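PDB 6ULX: amino acid adenylation domain-containing protein from Bacillus stratosphericus LAMA 585, which probably activates an alpha-keto acid with ATP as an acyl-adenylate, and is found with 4-methyl-2-oxopentanoyl-adenylate bound. Local coordinates for residues Thr17-Leu22 against His166-Asp171; Thr96-Ala101 against Phe176-Gly181. All coordinates share one frame; numbering follows the deposited sequence.

Contact 1: residues Thr17-Leu22 against His166-Asp171; sequences TLQDVL and HPAAPD
Gln19 reaches from the first turn of helix 18-26 to the carbonyl of His166, making the one hydrogen bond between the two segments. NE2 of Gln19 donates to O of His166 at 2.6 Å, with an N-H...O angle of 163°. The donor lies in the carbonyl plane, and the acceptor lies almost exactly in the plane of the Gln19 amide. Because the chain is extended beyond CG (chi2 171°), the amide is carried clear of the helix backbone. NE2 also bonds to Val89 O, which gives it two carbonyl acceptors. With an alanine in place of Gln19, the carbonyl of His166 would probably lose this donor and a gap would be likely to open beside Ala168.

Van der Waals contacts of methyls against polar atoms flank the bond. Ala168 CB lies 4.0 Å from OE1 of Gln19, and CG2 of Thr17 lies 3.6 Å from Ala168 O. Carbon meets carbon where the same CG2 comes 4.2 Å from CD of Pro170. This methyl stands anti to its own carbonyl carbon, while OG1 makes a weak bond to Asp20 OD2 (3.4 Å).

Thr17 sits at the N-cap position of helix 18-26, and its methyl packs on the loop that leads into strand 173-178. The in-plane bond to His166, with Val89 O as second acceptor, holds the Gln19 amide in one rotation, and the threonine methyl fills in beside it.

Contact 2: residues Thr96-Ala101 against Phe176-Gly181; sequences TLVSAA and FILTSG
Leu97 and Phe176 join two neighbouring parallel strands, 94-97 and 173-178, through a nearly straight backbone bond. Leu97 N donates to Phe176 O at 2.9 Å with an N-H...O angle of 176°, although the donor stands 41° above the carbonyl plane. CG of Leu97 settles 3.5 Å from the same oxygen, giving it an aliphatic neighbour. A backbone bond between Phe176 and Pro95 continues the pairing.

Phe176 shares its face of the sheet with Thr96. The ring passes obliquely by Thr96, whose OG1 is 3.8 Å from CD2, and then leads away from this strand to meet the ring of Tyr422. OG1 itself has a weak hydrogen bond to Val71 O on the next strand.

Leu178 closes the contact where the strands part. Its CD2 packs 3.5 Å from CG2 of Val98, while CD1 meets CG2 of Thr96 at 3.9 Å. In both partners CG2 is the methyl anti to the backbone N, and each presents it to a different branch of the leucine. Beyond Leu97 no further direct backbone bond crosses. A water instead bridges the two chains, 2.9 Å from Leu97 O and 2.8 Å from Leu178 O.

The sequence TSG that follows strand 173-178 begins the phosphate-binding signature loop of adenylate-forming enzymes, and the side chain of Ile177 is about 7 Å from the bound acyl-adenylate. Direct pairing thus stops at Leu97, the two segments diverge with a water between them, and segment 176-181 passes into a loop that is probably flexible.

Contact 1 lies at the surface, where a helix start meets an irregular loop, and contact 2 in the buried sheet. In contact 1 one side-chain amide makes the hydrogen bond across, whereas in contact 2 it is made by the backbone, with Thr96 and the Phe176 ring on one face of the sheet and Leu97 and Ile177 on the other. The centres of contact 1 and contact 2 are about 23 Å apart, and the two do not touch. Both nevertheless hold the same chain path, since segment 166-171 runs into strand 173-178. Helix 78-91 receives the Gln19 bond at Val89, and the chain then runs on into strand 94-97 of contact 2.

Contact 1: residues Thr17-Leu22 against His166-Asp171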
ATOM      1  N   THR A  17     -18.488 -12.053 -11.204  1.00 54.87           N
ATOM      2  CA  THR A  17     -17.460 -12.870 -10.583  1.00 47.83           C
ATOM      3  C   THR A  17     -16.181 -12.746 -11.404  1.00 54.30           C
ATOM      4  O   THR A  17     -16.187 -12.268 -12.543  1.00 52.33           O
ATOM      5  CB  THR A  17     -17.880 -14.342 -10.482  1.00 49.19           C
ATOM      6  OG1 THR A  17     -18.016 -14.902 -11.793  1.00 57.61           O
ATOM      7  CG2 THR A  17     -19.199 -14.473  -9.734  1.00 56.90           C
ATOM      8  N   LEU A  18     -15.069 -13.188 -10.813  1.00 50.32           N
ATOM      9  CA  LEU A  18     -13.793 -13.133 -11.514  1.00 49.44           C
ATOM     10  C   LEU A  18     -13.724 -14.126 -12.664  1.00 49.61           C
ATOM     11  O   LEU A  18     -12.898 -13.950 -13.567  1.00 53.83           O
ATOM     12  CB  LEU A  18     -12.647 -13.381 -10.536  1.00 48.82           C
ATOM     13  CG  LEU A  18     -11.936 -12.121 -10.029  1.00 51.59           C
ATOM     14  CD1 LEU A  18     -12.921 -11.101  -9.501  1.00 48.60           C
ATOM     15  CD2 LEU A  18     -10.913 -12.490  -8.954  1.00 46.53           C
ATOM     16  N   GLN A  19     -14.563 -15.162 -12.654  1.00 50.31           N
ATOM     17  CA  GLN A  19     -14.611 -16.076 -13.793  1.00 52.38           C
ATOM     18  C   GLN A  19     -15.176 -15.382 -15.026  1.00 51.67           C
ATOM     19  O   GLN A  19     -14.673 -15.574 -16.135  1.00 54.88           O
ATOM     20  CB  GLN A  19     -15.443 -17.308 -13.442  1.00 51.86           C
ATOM     21  CG  GLN A  19     -14.775 -18.221 -12.437  1.00 60.12           C
ATOM     22  CD  GLN A  19     -15.701 -19.313 -11.939  1.00 66.92           C
ATOM     23  OE1 GLN A  19     -16.899 -19.306 -12.229  1.00 67.50           O
ATOM     24  NE2 GLN A  19     -15.150 -20.258 -11.184  1.00 60.10           N
ATOM     25  N   ASP A  20     -16.216 -14.565 -14.848  1.00 55.73           N
ATOM     26  CA  ASP A  20     -16.731 -13.775 -15.958  1.00 53.48           C
ATOM     27  C   ASP A  20     -15.682 -12.792 -16.461  1.00 56.74           C
ATOM     28  O   ASP A  20     -15.580 -12.543 -17.668  1.00 57.45           O
ATOM     29  CB  ASP A  20     -17.997 -13.030 -15.530  1.00 51.34           C
ATOM     30  CG  ASP A  20     -19.071 -13.964 -15.007  1.00 58.29           C
ATOM     31  OD1 ASP A  20     -19.062 -15.153 -15.386  1.00 64.92           O
ATOM     32  OD2 ASP A  20     -19.924 -13.507 -14.213  1.00 66.19           O
ATOM     33  N   VAL A  21     -14.891 -12.225 -15.547  1.00 56.14           N
ATOM     34  CA  VAL A  21     -13.867 -11.259 -15.941  1.00 56.78           C
ATOM     35  C   VAL A  21     -12.857 -11.907 -16.879  1.00 52.76           C
ATOM     36  O   VAL A  21     -12.514 -11.354 -17.932  1.00 53.08           O
ATOM     37  CB  VAL A  21     -13.182 -10.670 -14.694  1.00 54.63           C
ATOM     38  CG1 VAL A  21     -11.938  -9.889 -15.089  1.00 51.90           C
ATOM     39  CG2 VAL A  21     -14.155  -9.786 -13.921  1.00 54.07           C
ATOM     40  N   LEU A  22     -12.359 -13.090 -16.509  1.00 49.57           N
ATOM     41  CA  LEU A  22     -11.392 -13.775 -17.358  1.00 53.53           C
ATOM     42  C   LEU A  22     -12.005 -14.168 -18.696  1.00 55.11           C
ATOM     43  O   LEU A  22     -11.312 -14.170 -19.717  1.00 53.13           O
ATOM     44  CB  LEU A  22     -10.847 -15.011 -16.644  1.00 48.50           C
ATOM     45  CG  LEU A  22      -9.855 -15.865 -17.437  1.00 52.11           C
ATOM     46  CD1 LEU A  22      -8.684 -15.031 -17.925  1.00 50.40           C
ATOM     47  CD2 LEU A  22      -9.365 -17.030 -16.583  1.00 56.53           C
ATOM     48  N   HIS A 166     -15.744 -24.452 -11.373  1.00 62.86           N
ATOM     49  CA  HIS A 166     -16.697 -24.384 -10.277  1.00 61.77           C
ATOM     50  C   HIS A 166     -17.542 -23.120 -10.412  1.00 65.56           C
ATOM     51  O   HIS A 166     -16.984 -22.019 -10.513  1.00 68.00           O
ATOM     52  CB  HIS A 166     -15.966 -24.389  -8.937  1.00 63.21           C
ATOM     53  CG  HIS A 166     -16.880 -24.389  -7.753  1.00 63.07           C
ATOM     54  ND1 HIS A 166     -17.406 -25.545  -7.221  1.00 67.13           N
ATOM     55  CD2 HIS A 166     -17.365 -23.372  -7.001  1.00 64.07           C
ATOM     56  CE1 HIS A 166     -18.173 -25.243  -6.189  1.00 68.68           C
ATOM     57  NE2 HIS A 166     -18.165 -23.930  -6.034  1.00 65.62           N
ATOM     58  N   PRO A 167     -18.875 -23.227 -10.419  1.00 67.57           N
ATOM     59  CA  PRO A 167     -19.699 -22.016 -10.561  1.00 67.38           C
ATOM     60  C   PRO A 167     -19.647 -21.147  -9.313  1.00 69.69           C
ATOM     61  O   PRO A 167     -20.132 -21.541  -8.250  1.00 66.88           O
ATOM     62  CB  PRO A 167     -21.107 -22.573 -10.815  1.00 71.85           C
ATOM     63  CG  PRO A 167     -21.106 -23.900 -10.132  1.00 69.99           C
ATOM     64  CD  PRO A 167     -19.699 -24.444 -10.258  1.00 68.32           C
ATOM     65  N   ALA A 168     -19.061 -19.961  -9.439  1.00 68.91           N
ATOM     66  CA  ALA A 168     -18.861 -19.076  -8.306  1.00 61.48           C
ATOM     67  C   ALA A 168     -20.023 -18.103  -8.158  1.00 61.87           C
ATOM     68  O   ALA A 168     -20.675 -17.724  -9.135  1.00 57.81           O
ATOM     69  CB  ALA A 168     -17.554 -18.295  -8.457  1.00 57.89           C
ATOM     70  N   ALA A 169     -20.277 -17.700  -6.909  1.00 59.13           N
ATOM     71  CA  ALA A 169     -21.242 -16.661  -6.587  1.00 57.35           C
ATOM     72  C   ALA A 169     -20.517 -15.420  -6.080  1.00 53.51           C
ATOM     73  O   ALA A 169     -19.441 -15.528  -5.485  1.00 54.33           O
ATOM     74  CB  ALA A 169     -22.237 -17.137  -5.522  1.00 55.88           C
ATOM     75  N   PRO A 170     -21.078 -14.228  -6.299  1.00 56.53           N
ATOM     76  CA  PRO A 170     -20.370 -13.006  -5.875  1.00 49.92           C
ATOM     77  C   PRO A 170     -19.923 -13.021  -4.422  1.00 54.32           C
ATOM     78  O   PRO A 170     -18.819 -12.557  -4.114  1.00 53.32           O
ATOM     79  CB  PRO A 170     -21.404 -11.899  -6.137  1.00 53.33           C
ATOM     80  CG  PRO A 170     -22.255 -12.436  -7.243  1.00 49.86           C
ATOM     81  CD  PRO A 170     -22.337 -13.929  -7.010  1.00 53.89           C
ATOM     82  N   ASP A 171     -20.746 -13.548  -3.518  1.00 54.02           N
ATOM     83  CA  ASP A 171     -20.413 -13.536  -2.100  1.00 51.75           C
ATOM     84  C   ASP A 171     -19.362 -14.572  -1.722  1.00 51.24           C
ATOM     85  O   ASP A 171     -18.902 -14.567  -0.575  1.00 47.74           O
ATOM     86  CB  ASP A 171     -21.674 -13.768  -1.261  1.00 56.64           C
ATOM     87  CG  ASP A 171     -22.642 -12.601  -1.326  1.00 63.88           C
ATOM     88  OD1 ASP A 171     -22.183 -11.454  -1.511  1.00 61.32           O
ATOM     89  OD2 ASP A 171     -23.862 -12.830  -1.186  1.00 75.07           O
TER

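Contact 2: residues Thr96-Ala101 against Phe176-Gly181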
ATOM      1  N   THR A  96      -3.908 -17.627  -1.000  1.00 41.95           N
ATOM      2  CA  THR A  96      -3.414 -16.863   0.143  1.00 43.48           C
ATOM      3  C   THR A  96      -2.215 -16.057  -0.356  1.00 46.51           C
ATOM      4  O   THR A  96      -1.102 -16.584  -0.477  1.00 41.18           O
ATOM      5  CB  THR A  96      -3.038 -17.775   1.304  1.00 42.50           C
ATOM      6  OG1 THR A  96      -4.154 -18.613   1.625  1.00 44.94           O
ATOM      7  CG2 THR A  96      -2.665 -16.945   2.526  1.00 44.55           C
ATOM      8  N   LEU A  97      -2.450 -14.781  -0.653  1.00 44.89           N
ATOM      9  CA  LEU A  97      -1.443 -13.927  -1.276  1.00 41.40           C
ATOM     10  C   LEU A  97      -0.516 -13.385  -0.199  1.00 45.09           C
ATOM     11  O   LEU A  97      -0.855 -12.441   0.517  1.00 50.51           O
ATOM     12  CB  LEU A  97      -2.117 -12.802  -2.050  1.00 43.80           C
ATOM     13  CG  LEU A  97      -3.196 -13.246  -3.039  1.00 41.90           C
ATOM     14  CD1 LEU A  97      -3.755 -12.048  -3.794  1.00 39.21           C
ATOM     15  CD2 LEU A  97      -2.646 -14.285  -4.011  1.00 46.51           C
ATOM     16  N   VAL A  98       0.666 -13.984  -0.082  1.00 46.71           N
ATOM     17  CA  VAL A  98       1.682 -13.547   0.866  1.00 45.24           C
ATOM     18  C   VAL A  98       3.038 -13.590   0.172  1.00 51.71           C
ATOM     19  O   VAL A  98       3.287 -14.423  -0.706  1.00 50.53           O
ATOM     20  CB  VAL A  98       1.690 -14.414   2.146  1.00 48.38           C
ATOM     21  CG1 VAL A  98       1.872 -15.882   1.799  1.00 49.20           C
ATOM     22  CG2 VAL A  98       2.782 -13.942   3.099  1.00 51.56           C
ATOM     23  N   SER A  99       3.917 -12.675   0.568  1.00 52.08           N
ATOM     24  CA  SER A  99       5.235 -12.591  -0.036  1.00 55.69           C
ATOM     25  C   SER A  99       6.090 -13.791   0.360  1.00 56.47           C
ATOM     26  O   SER A  99       5.839 -14.471   1.360  1.00 47.20           O
ATOM     27  CB  SER A  99       5.929 -11.295   0.387  1.00 58.81           C
ATOM     28  OG  SER A  99       7.246 -11.228  -0.138  1.00 63.45           O
ATOM     29  N   ALA A 100       7.113 -14.051  -0.452  1.00 55.21           N
ATOM     30  CA  ALA A 100       8.079 -15.094  -0.148  1.00 56.29           C
ATOM     31  C   ALA A 100       9.092 -14.586   0.873  1.00 53.94           C
ATOM     32  O   ALA A 100       9.370 -13.388   0.958  1.00 53.94           O
ATOM     33  CB  ALA A 100       8.796 -15.553  -1.412  1.00 58.42           C
ATOM     34  N   ALA A 101       9.639 -15.510   1.656  1.00 54.23           N
ATOM     35  CA  ALA A 101      10.585 -15.132   2.692  1.00 60.66           C
ATOM     36  C   ALA A 101      11.925 -14.742   2.071  1.00 68.21           C
ATOM     37  O   ALA A 101      12.331 -15.301   1.047  1.00 61.29           O
ATOM     38  CB  ALA A 101      10.783 -16.283   3.676  1.00 62.37           C
ATOM     39  N   PHE A 176      -7.392 -14.787   0.122  1.00 44.46           N
ATOM     40  CA  PHE A 176      -6.867 -14.200   1.341  1.00 40.17           C
ATOM     41  C   PHE A 176      -5.652 -13.342   0.999  1.00 42.03           C
ATOM     42  O   PHE A 176      -4.974 -13.549  -0.007  1.00 43.69           O
ATOM     43  CB  PHE A 176      -6.463 -15.281   2.346  1.00 44.29           C
ATOM     44  CG  PHE A 176      -7.599 -16.141   2.822  1.00 46.48           C
ATOM     45  CD1 PHE A 176      -8.586 -15.624   3.644  1.00 44.92           C
ATOM     46  CD2 PHE A 176      -7.666 -17.477   2.463  1.00 46.30           C
ATOM     47  CE1 PHE A 176      -9.627 -16.420   4.091  1.00 44.98           C
ATOM     48  CE2 PHE A 176      -8.701 -18.276   2.908  1.00 49.07           C
ATOM     49  CZ  PHE A 176      -9.684 -17.748   3.725  1.00 44.33           C
ATOM     50  N   ILE A 177      -5.376 -12.369   1.862  1.00 42.91           N
ATOM     51  CA  ILE A 177      -4.185 -11.533   1.723  1.00 39.87           C
ATOM     52  C   ILE A 177      -3.749 -11.084   3.114  1.00 45.56           C
ATOM     53  O   ILE A 177      -4.566 -10.624   3.917  1.00 37.14           O
ATOM     54  CB  ILE A 177      -4.432 -10.325   0.801  1.00 39.16           C
ATOM     55  CG1 ILE A 177      -3.131  -9.545   0.607  1.00 43.65           C
ATOM     56  CG2 ILE A 177      -5.515  -9.421   1.362  1.00 38.15           C
ATOM     57  CD1 ILE A 177      -3.171  -8.569  -0.561  1.00 44.13           C
ATOM     58  N   LEU A 178      -2.457 -11.216   3.393  1.00 47.42           N
ATOM     59  CA  LEU A 178      -1.912 -10.918   4.706  1.00 43.37           C
ATOM     60  C   LEU A 178      -1.539  -9.448   4.821  1.00 52.68           C
ATOM     61  O   LEU A 178      -0.955  -8.866   3.901  1.00 48.03           O
ATOM     62  CB  LEU A 178      -0.686 -11.789   4.980  1.00 45.44           C
ATOM     63  CG  LEU A 178      -0.956 -13.162   5.599  1.00 56.44           C
ATOM     64  CD1 LEU A 178      -2.103 -13.860   4.892  1.00 53.68           C
ATOM     65  CD2 LEU A 178       0.300 -14.026   5.558  1.00 56.95           C
ATOM     66  N   THR A 179      -1.885  -8.852   5.962  1.00 53.24           N
ATOM     67  CA  THR A 179      -1.523  -7.475   6.243  1.00 58.80           C
ATOM     68  C   THR A 179      -0.072  -7.404   6.720  1.00 70.53           C
ATOM     69  O   THR A 179       0.656  -8.401   6.741  1.00 66.18           O
ATOM     70  CB  THR A 179      -2.457  -6.879   7.292  1.00 63.42           C
ATOM     71  OG1 THR A 179      -2.277  -7.564   8.540  1.00 58.74           O
ATOM     72  CG2 THR A 179      -3.910  -7.009   6.856  1.00 62.02           C
ATOM     73  N   SER A 180       0.353  -6.204   7.118  1.00 79.27           N
ATOM     74  CA  SER A 180       1.670  -6.022   7.717  1.00 85.60           C
ATOM     75  C   SER A 180       1.627  -6.104   9.237  1.00 87.44           C
ATOM     76  O   SER A 180       2.600  -6.552   9.856  1.00 87.51           O
ATOM     77  CB  SER A 180       2.264  -4.674   7.302  1.00 84.19           C
ATOM     78  OG  SER A 180       2.170  -3.732   8.356  1.00 91.11           O
ATOM     79  N   GLY A 181       0.523  -5.683   9.848  1.00 86.87           N
ATOM     80  CA  GLY A 181       0.376  -5.727  11.289  1.00 87.23           C
ATOM     81  C   GLY A 181      -0.874  -5.016  11.772  1.00 75.10           C
ATOM     82  O   GLY A 181      -1.783  -4.740  10.987  1.00 69.48           O
TER
HETATM   83  O   HOH W   1       0.271 -10.094   1.743  1.00 44.11           O